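Local coordinates for fibronectin-binding protein (Streptococcus pyogenes, PDB 5A0L), which is a surface adhesin whose N-terminal domain carries an internal thioester that mediates covalent binding to the host, at residues F10-S24 / P57-K70. Numbering follows the deposited sequence. Where two conformers were deposited one is given.
Sequences FKSPDPDYPWYGYDS and PRPTYSTTNNFYKK
The Phe67 ring lies flat against Ser12, whose CA stands 3.6 Å from the ring centroid and only 8° off the normal, a CH-pi contact centred on the face; Trp19 O and Phe10 CB meet the ring at its edge. Tyr20 offers one ring face to Phe10 and the opposite one to Tyr22, while Asn66 O lies at its edge. Lys69 CB covers the Tyr17 face 3.9 Å from the centroid, and Lys70 CD lies over the rim of the Trp19 indole.

With Tyr20 and Phe67 on one face of the sheet and Trp19 and Tyr68 on the other, the strands pair antiparallel: Trp19 N donates to Tyr68 O, the return bond from Tyr68 N to Trp19 O is weak, and Gly21 N donates to Asn66 O at 2.9 Å. The two strands thus close a seam of the six-strand barrel, 19-23 pairing on its other edge with 35-39 and 66-72 with 191-195. Beyond Gly21 the partner becomes the loop 57-60, where Asp23 N donates to Arg58 O and Thr60 N to Asp23 O.

A second water links Gly21 O with Asn66 N and OD1; a third donates to Asp23 OD2 and Pro57 O, while Asp23 OD1 accepts from Asn34 N and Tyr25 N. With CG anti to the backbone N (chi1 -179°), Tyr20 extends to the turn 59-62, and its OH accepts from Tyr61 N at 3.0 Å and 168°. A first water, 2.6 Å from Tyr20 OH, accepts from Asn65 ND2 and lies within hydrogen-bonding reach of Pro59 O. The buried phenol thus has partners for its polar end and ties the turn to the strand, its ring faces packed on carbon.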
loop_
_atom_site.group_PDB
_atom_site.type_symbol
_atom_site.label_atom_id
_atom_site.label_comp_id
_atom_site.label_asym_id
_atom_site.label_seq_id
_atom_site.Cartn_x
_atom_site.Cartn_y
_atom_site.Cartn_z
ATOM N N PHE A 10 -20.723 -7.744 0.842
ATOM C CA PHE A 10 -20.792 -8.473 -0.423
ATOM C C PHE A 10 -20.316 -9.893 -0.179
ATOM O O PHE A 10 -19.293 -10.109 0.453
ATOM C CB PHE A 10 -19.929 -7.785 -1.500
ATOM C CG PHE A 10 -20.564 -6.533 -2.081
ATOM C CD1 PHE A 10 -20.590 -5.367 -1.367
ATOM C CD2 PHE A 10 -21.140 -6.545 -3.325
ATOM C CE1 PHE A 10 -21.186 -4.232 -1.871
ATOM C CE2 PHE A 10 -21.731 -5.409 -3.849
ATOM C CZ PHE A 10 -21.764 -4.254 -3.108
ATOM N N LYS A 11 -21.017 -10.866 -0.719
ATOM C CA LYS A 11 -20.602 -12.269 -0.646
ATOM C C LYS A 11 -20.008 -12.709 -1.988
ATOM O O LYS A 11 -20.606 -12.524 -3.052
ATOM C CB LYS A 11 -21.776 -13.182 -0.286
ATOM C CG LYS A 11 -21.344 -14.651 -0.142
ATOM C CD LYS A 11 -22.197 -15.442 0.844
ATOM C CE LYS A 11 -23.639 -15.544 0.396
ATOM N NZ LYS A 11 -23.796 -16.481 -0.749
ATOM N N SER A 12 -18.791 -13.241 -1.931
ATOM C CA SER A 12 -18.128 -13.713 -3.126
ATOM C C SER A 12 -18.854 -14.926 -3.731
ATOM O O SER A 12 -19.307 -15.795 -3.002
ATOM C CB SER A 12 -16.711 -14.152 -2.766
ATOM O OG SER A 12 -16.019 -14.625 -3.926
ATOM N N PRO A 13 -18.868 -15.035 -5.065
ATOM C CA PRO A 13 -19.346 -16.308 -5.630
ATOM C C PRO A 13 -18.423 -17.501 -5.384
ATOM O O PRO A 13 -18.860 -18.624 -5.567
ATOM C CB PRO A 13 -19.407 -16.041 -7.139
ATOM C CG PRO A 13 -18.517 -14.883 -7.368
ATOM C CD PRO A 13 -18.508 -14.062 -6.098
ATOM N N ASP A 14 -17.182 -17.255 -4.968
ATOM C CA ASP A 14 -16.238 -18.322 -4.663
ATOM C C ASP A 14 -15.797 -18.176 -3.199
ATOM O O ASP A 14 -15.082 -17.212 -2.853
ATOM C CB ASP A 14 -15.035 -18.231 -5.617
ATOM C CG ASP A 14 -14.045 -19.367 -5.421
ATOM O OD1 ASP A 14 -14.116 -20.080 -4.388
ATOM O OD2 ASP A 14 -13.207 -19.544 -6.327
ATOM N N PRO A 15 -16.185 -19.126 -2.341
ATOM C CA PRO A 15 -15.851 -19.009 -0.918
ATOM C C PRO A 15 -14.367 -19.074 -0.593
ATOM O O PRO A 15 -13.967 -18.683 0.503
ATOM C CB PRO A 15 -16.608 -20.175 -0.268
ATOM C CG PRO A 15 -16.882 -21.128 -1.385
ATOM C CD PRO A 15 -17.043 -20.295 -2.618
ATOM N N ASP A 16 -13.560 -19.531 -1.543
ATOM C CA ASP A 16 -12.109 -19.521 -1.403
ATOM C C ASP A 16 -11.503 -18.131 -1.536
ATOM O O ASP A 16 -10.359 -17.918 -1.157
ATOM C CB ASP A 16 -11.477 -20.432 -2.458
ATOM C CG ASP A 16 -11.828 -21.899 -2.256
ATOM O OD1 ASP A 16 -12.290 -22.286 -1.169
ATOM O OD2 ASP A 16 -11.621 -22.671 -3.210
ATOM N N TYR A 17 -12.255 -17.208 -2.146
ATOM C CA TYR A 17 -11.871 -15.803 -2.312
ATOM C C TYR A 17 -12.953 -14.931 -1.679
ATOM O O TYR A 17 -13.688 -14.248 -2.389
ATOM C CB TYR A 17 -11.628 -15.421 -3.785
ATOM C CG TYR A 17 -10.455 -16.144 -4.450
ATOM C CD1 TYR A 17 -10.445 -17.524 -4.662
ATOM C CD2 TYR A 17 -9.329 -15.473 -4.773
ATOM C CE1 TYR A 17 -9.348 -18.152 -5.234
ATOM C CE2 TYR A 17 -8.241 -16.099 -5.341
ATOM C CZ TYR A 17 -8.232 -17.425 -5.558
ATOM O OH TYR A 17 -7.083 -17.989 -6.118
ATOM N N PRO A 18 -13.062 -14.947 -0.346
ATOM C CA PRO A 18 -14.268 -14.372 0.265
ATOM C C PRO A 18 -14.176 -12.877 0.627
ATOM O O PRO A 18 -15.211 -12.292 0.974
ATOM C CB PRO A 18 -14.425 -15.222 1.526
ATOM C CG PRO A 18 -12.991 -15.475 1.942
ATOM C CD PRO A 18 -12.277 -15.720 0.626
ATOM N N TRP A 19 -12.974 -12.290 0.598
ATOM C CA TRP A 19 -12.805 -10.887 0.999
ATOM C C TRP A 19 -13.177 -9.967 -0.139
ATOM O O TRP A 19 -12.772 -10.187 -1.282
ATOM C CB TRP A 19 -11.332 -10.646 1.406
ATOM C CG TRP A 19 -10.972 -11.287 2.707
ATOM C CD1 TRP A 19 -10.652 -12.592 2.921
ATOM C CD2 TRP A 19 -10.941 -10.662 4.008
ATOM N NE1 TRP A 19 -10.436 -12.831 4.266
ATOM C CE2 TRP A 19 -10.598 -11.651 4.945
ATOM C CE3 TRP A 19 -11.136 -9.342 4.463
ATOM C CZ2 TRP A 19 -10.480 -11.369 6.309
ATOM C CZ3 TRP A 19 -10.995 -9.088 5.791
ATOM C CH2 TRP A 19 -10.712 -10.089 6.697
ATOM N N TYR A 20 -13.937 -8.917 0.169
ATOM C CA TYR A 20 -14.254 -7.859 -0.782
ATOM C C TYR A 20 -13.172 -6.772 -0.681
ATOM O O TYR A 20 -12.895 -6.295 0.420
ATOM C CB TYR A 20 -15.630 -7.294 -0.440
ATOM C CG TYR A 20 -16.168 -6.185 -1.318
ATOM C CD1 TYR A 20 -15.980 -6.145 -2.673
ATOM C CD2 TYR A 20 -16.875 -5.143 -0.746
ATOM C CE1 TYR A 20 -16.481 -5.118 -3.451
ATOM C CE2 TYR A 20 -17.382 -4.110 -1.486
ATOM C CZ TYR A 20 -17.183 -4.058 -2.837
ATOM O OH TYR A 20 -17.685 -3.031 -3.601
ATOM N N GLY A 21 -12.571 -6.420 -1.821
ATOM C CA GLY A 21 -11.619 -5.361 -1.917
ATOM C C GLY A 21 -12.162 -4.258 -2.780
ATOM O O GLY A 21 -12.691 -4.537 -3.866
ATOM N N TYR A 22 -11.982 -3.012 -2.365
ATOM C CA TYR A 22 -12.671 -1.913 -2.996
ATOM C C TYR A 22 -11.939 -0.603 -2.795
ATOM O O TYR A 22 -11.174 -0.429 -1.824
ATOM C CB TYR A 22 -14.125 -1.745 -2.449
ATOM C CG TYR A 22 -14.237 -1.824 -0.942
ATOM C CD1 TYR A 22 -14.303 -3.046 -0.291
ATOM C CD2 TYR A 22 -14.310 -0.660 -0.148
ATOM C CE1 TYR A 22 -14.437 -3.148 1.088
ATOM C CE2 TYR A 22 -14.467 -0.766 1.233
ATOM C CZ TYR A 22 -14.532 -2.004 1.839
ATOM O OH TYR A 22 -14.673 -2.163 3.211
ATOM N N ASP A 23 -12.148 0.329 -3.719
ATOM C CA ASP A 23 -11.594 1.678 -3.596
ATOM C C ASP A 23 -12.650 2.559 -2.937
ATOM O O ASP A 23 -13.694 2.804 -3.533
ATOM C CB ASP A 23 -11.207 2.222 -4.953
ATOM C CG ASP A 23 -10.505 3.556 -4.895
ATOM O OD1 ASP A 23 -10.275 4.113 -3.796
ATOM O OD2 ASP A 23 -10.174 4.063 -5.992
ATOM N N SER A 24 -12.372 3.030 -1.717
ATOM C CA SER A 24 -13.289 3.838 -0.935
ATOM C C SER A 24 -13.176 5.315 -1.250
ATOM O O SER A 24 -13.974 6.126 -0.716
ATOM C CB SER A 24 -13.054 3.582 0.557
ATOM O OG SER A 24 -11.852 4.152 1.021
ATOM N N PRO A 57 -8.633 -2.008 -7.587
ATOM C CA PRO A 57 -10.020 -2.379 -7.278
ATOM C C PRO A 57 -10.996 -1.264 -7.664
ATOM O O PRO A 57 -10.707 -0.075 -7.566
ATOM C CB PRO A 57 -10.013 -2.542 -5.750
ATOM C CG PRO A 57 -8.603 -2.935 -5.461
ATOM C CD PRO A 57 -7.765 -2.100 -6.401
ATOM N N ARG A 58 -12.177 -1.687 -8.131
ATOM C CA ARG A 58 -13.269 -0.777 -8.455
ATOM C C ARG A 58 -13.763 -0.018 -7.218
ATOM O O ARG A 58 -13.650 -0.497 -6.088
ATOM C CB ARG A 58 -14.422 -1.566 -9.098
ATOM C CG ARG A 58 -14.059 -2.276 -10.406
ATOM C CD ARG A 58 -13.369 -1.331 -11.392
ATOM N NE ARG A 58 -14.211 -0.184 -11.737
ATOM C CZ ARG A 58 -13.762 1.053 -11.949
ATOM N NH1 ARG A 58 -12.468 1.342 -11.823
ATOM N NH2 ARG A 58 -14.623 2.016 -12.240
ATOM N N PRO A 59 -14.399 1.143 -7.438
ATOM C CA PRO A 59 -15.045 1.850 -6.340
ATOM C C PRO A 59 -16.055 0.982 -5.622
ATOM O O PRO A 59 -16.728 0.138 -6.240
ATOM C CB PRO A 59 -15.729 3.045 -7.025
ATOM C CG PRO A 59 -14.902 3.296 -8.243
ATOM C CD PRO A 59 -14.501 1.898 -8.696
ATOM N N THR A 60 -16.236 1.209 -4.340
ATOM C CA THR A 60 -17.228 0.503 -3.567
ATOM C C THR A 60 -18.607 0.583 -4.230
ATOM O O THR A 60 -19.011 1.635 -4.739
ATOM C CB THR A 60 -17.330 1.050 -2.145
ATOM O OG1 THR A 60 -16.053 1.526 -1.735
ATOM C CG2 THR A 60 -17.839 -0.026 -1.207
ATOM N N TYR A 61 -19.295 -0.560 -4.234
ATOM C CA TYR A 61 -20.698 -0.624 -4.692
ATOM C C TYR A 61 -20.818 -0.585 -6.220
ATOM O O TYR A 61 -21.925 -0.486 -6.747
ATOM C CB TYR A 61 -21.644 0.393 -4.004
ATOM C CG TYR A 61 -21.575 0.367 -2.505
ATOM C CD1 TYR A 61 -22.141 -0.676 -1.768
ATOM C CD2 TYR A 61 -20.931 1.380 -1.819
ATOM C CE1 TYR A 61 -22.060 -0.701 -0.372
ATOM C CE2 TYR A 61 -20.854 1.363 -0.432
ATOM C CZ TYR A 61 -21.423 0.328 0.281
ATOM O OH TYR A 61 -21.351 0.295 1.672
ATOM N N SER A 62 -19.705 -0.713 -6.931
ATOM C CA SER A 62 -19.700 -0.849 -8.392
ATOM C C SER A 62 -20.494 -2.083 -8.815
ATOM O O SER A 62 -20.787 -2.977 -8.002
ATOM C CB SER A 62 -18.265 -0.960 -8.972
ATOM O OG SER A 62 -17.506 0.245 -8.845
ATOM N N THR A 63 -20.844 -2.121 -10.099
ATOM C CA THR A 63 -21.501 -3.308 -10.669
ATOM C C THR A 63 -20.566 -4.493 -10.893
ATOM O O THR A 63 -21.038 -5.591 -11.128
ATOM C CB THR A 63 -22.165 -3.002 -12.013
ATOM O OG1 THR A 63 -21.209 -2.433 -12.922
ATOM C CG2 THR A 63 -23.316 -2.027 -11.805
ATOM N N THR A 64 -19.265 -4.213 -10.852
ATOM C CA THR A 64 -18.190 -5.172 -10.903
ATOM C C THR A 64 -17.514 -5.129 -9.533
ATOM O O THR A 64 -17.120 -4.046 -9.084
ATOM C CB THR A 64 -17.137 -4.706 -11.954
ATOM O OG1 THR A 64 -17.729 -4.574 -13.266
ATOM C CG2 THR A 64 -15.965 -5.554 -11.977
ATOM N N ASN A 65 -17.399 -6.286 -8.893
ATOM C CA ASN A 65 -16.804 -6.385 -7.549
ATOM C C ASN A 65 -15.580 -7.301 -7.530
ATOM O O ASN A 65 -15.567 -8.345 -8.166
ATOM C CB ASN A 65 -17.817 -6.890 -6.550
ATOM C CG ASN A 65 -19.096 -6.043 -6.553
ATOM O OD1 ASN A 65 -20.175 -6.568 -6.790
ATOM N ND2 ASN A 65 -18.957 -4.737 -6.450
ATOM N N ASN A 66 -14.586 -6.891 -6.775
ATOM C CA ASN A 66 -13.319 -7.563 -6.656
ATOM C C ASN A 66 -13.260 -8.377 -5.367
ATOM O O ASN A 66 -13.405 -7.817 -4.277
ATOM C CB ASN A 66 -12.190 -6.548 -6.715
ATOM C CG ASN A 66 -12.186 -5.743 -7.961
ATOM O OD1 ASN A 66 -12.579 -4.573 -8.005
ATOM N ND2 ASN A 66 -11.762 -6.380 -9.034
ATOM N N PHE A 67 -13.001 -9.681 -5.510
ATOM C CA PHE A 67 -12.870 -10.573 -4.392
ATOM C C PHE A 67 -11.445 -11.142 -4.296
ATOM O O PHE A 67 -10.746 -11.227 -5.312
ATOM C CB PHE A 67 -13.932 -11.685 -4.453
ATOM C CG PHE A 67 -15.325 -11.143 -4.273
ATOM C CD1 PHE A 67 -15.781 -10.739 -3.019
ATOM C CD2 PHE A 67 -16.153 -10.945 -5.364
ATOM C CE1 PHE A 67 -17.069 -10.194 -2.867
ATOM C CE2 PHE A 67 -17.430 -10.409 -5.205
ATOM C CZ PHE A 67 -17.873 -10.041 -3.957
ATOM N N TYR A 68 -11.085 -11.549 -3.081
ATOM C CA TYR A 68 -9.729 -11.849 -2.731
ATOM C C TYR A 68 -9.638 -12.988 -1.725
ATOM O O TYR A 68 -10.488 -13.151 -0.846
ATOM C CB TYR A 68 -9.122 -10.580 -2.087
ATOM C CG TYR A 68 -8.856 -9.477 -3.037
ATOM C CD1 TYR A 68 -7.620 -9.386 -3.673
ATOM C CD2 TYR A 68 -9.819 -8.481 -3.307
ATOM C CE1 TYR A 68 -7.339 -8.432 -4.580
ATOM C CE2 TYR A 68 -9.545 -7.507 -4.261
ATOM C CZ TYR A 68 -8.277 -7.491 -4.903
ATOM O OH TYR A 68 -7.953 -6.486 -5.805
ATOM N N LYS A 69 -8.513 -13.716 -1.836
ATOM C CA LYS A 69 -8.096 -14.706 -0.847
ATOM C C LYS A 69 -6.990 -14.113 0.034
ATOM O O LYS A 69 -6.033 -13.556 -0.506
ATOM C CB LYS A 69 -7.577 -15.962 -1.587
ATOM C CG LYS A 69 -6.951 -17.011 -0.697
ATOM C CD LYS A 69 -6.402 -18.168 -1.532
ATOM C CE LYS A 69 -7.394 -19.214 -1.811
ATOM N NZ LYS A 69 -6.546 -20.367 -2.225
ATOM N N LYS A 70 -7.146 -14.275 1.355
ATOM C CA LYS A 70 -6.163 -13.701 2.298
ATOM C C LYS A 70 -5.057 -14.721 2.591
ATOM O O LYS A 70 -5.352 -15.849 2.974
ATOM C CB LYS A 70 -6.877 -13.295 3.564
ATOM C CG LYS A 70 -5.978 -12.565 4.561
ATOM C CD LYS A 70 -6.708 -12.036 5.759
ATOM C CE LYS A 70 -7.137 -13.085 6.737
ATOM N NZ LYS A 70 -6.007 -13.530 7.592
HETATM O O HOH W 1 -16.613 -2.641 -5.925
HETATM O O HOH W 2 -14.340 -4.082 -5.946
HETATM O O HOH W 3 -10.706 2.563 -8.301
#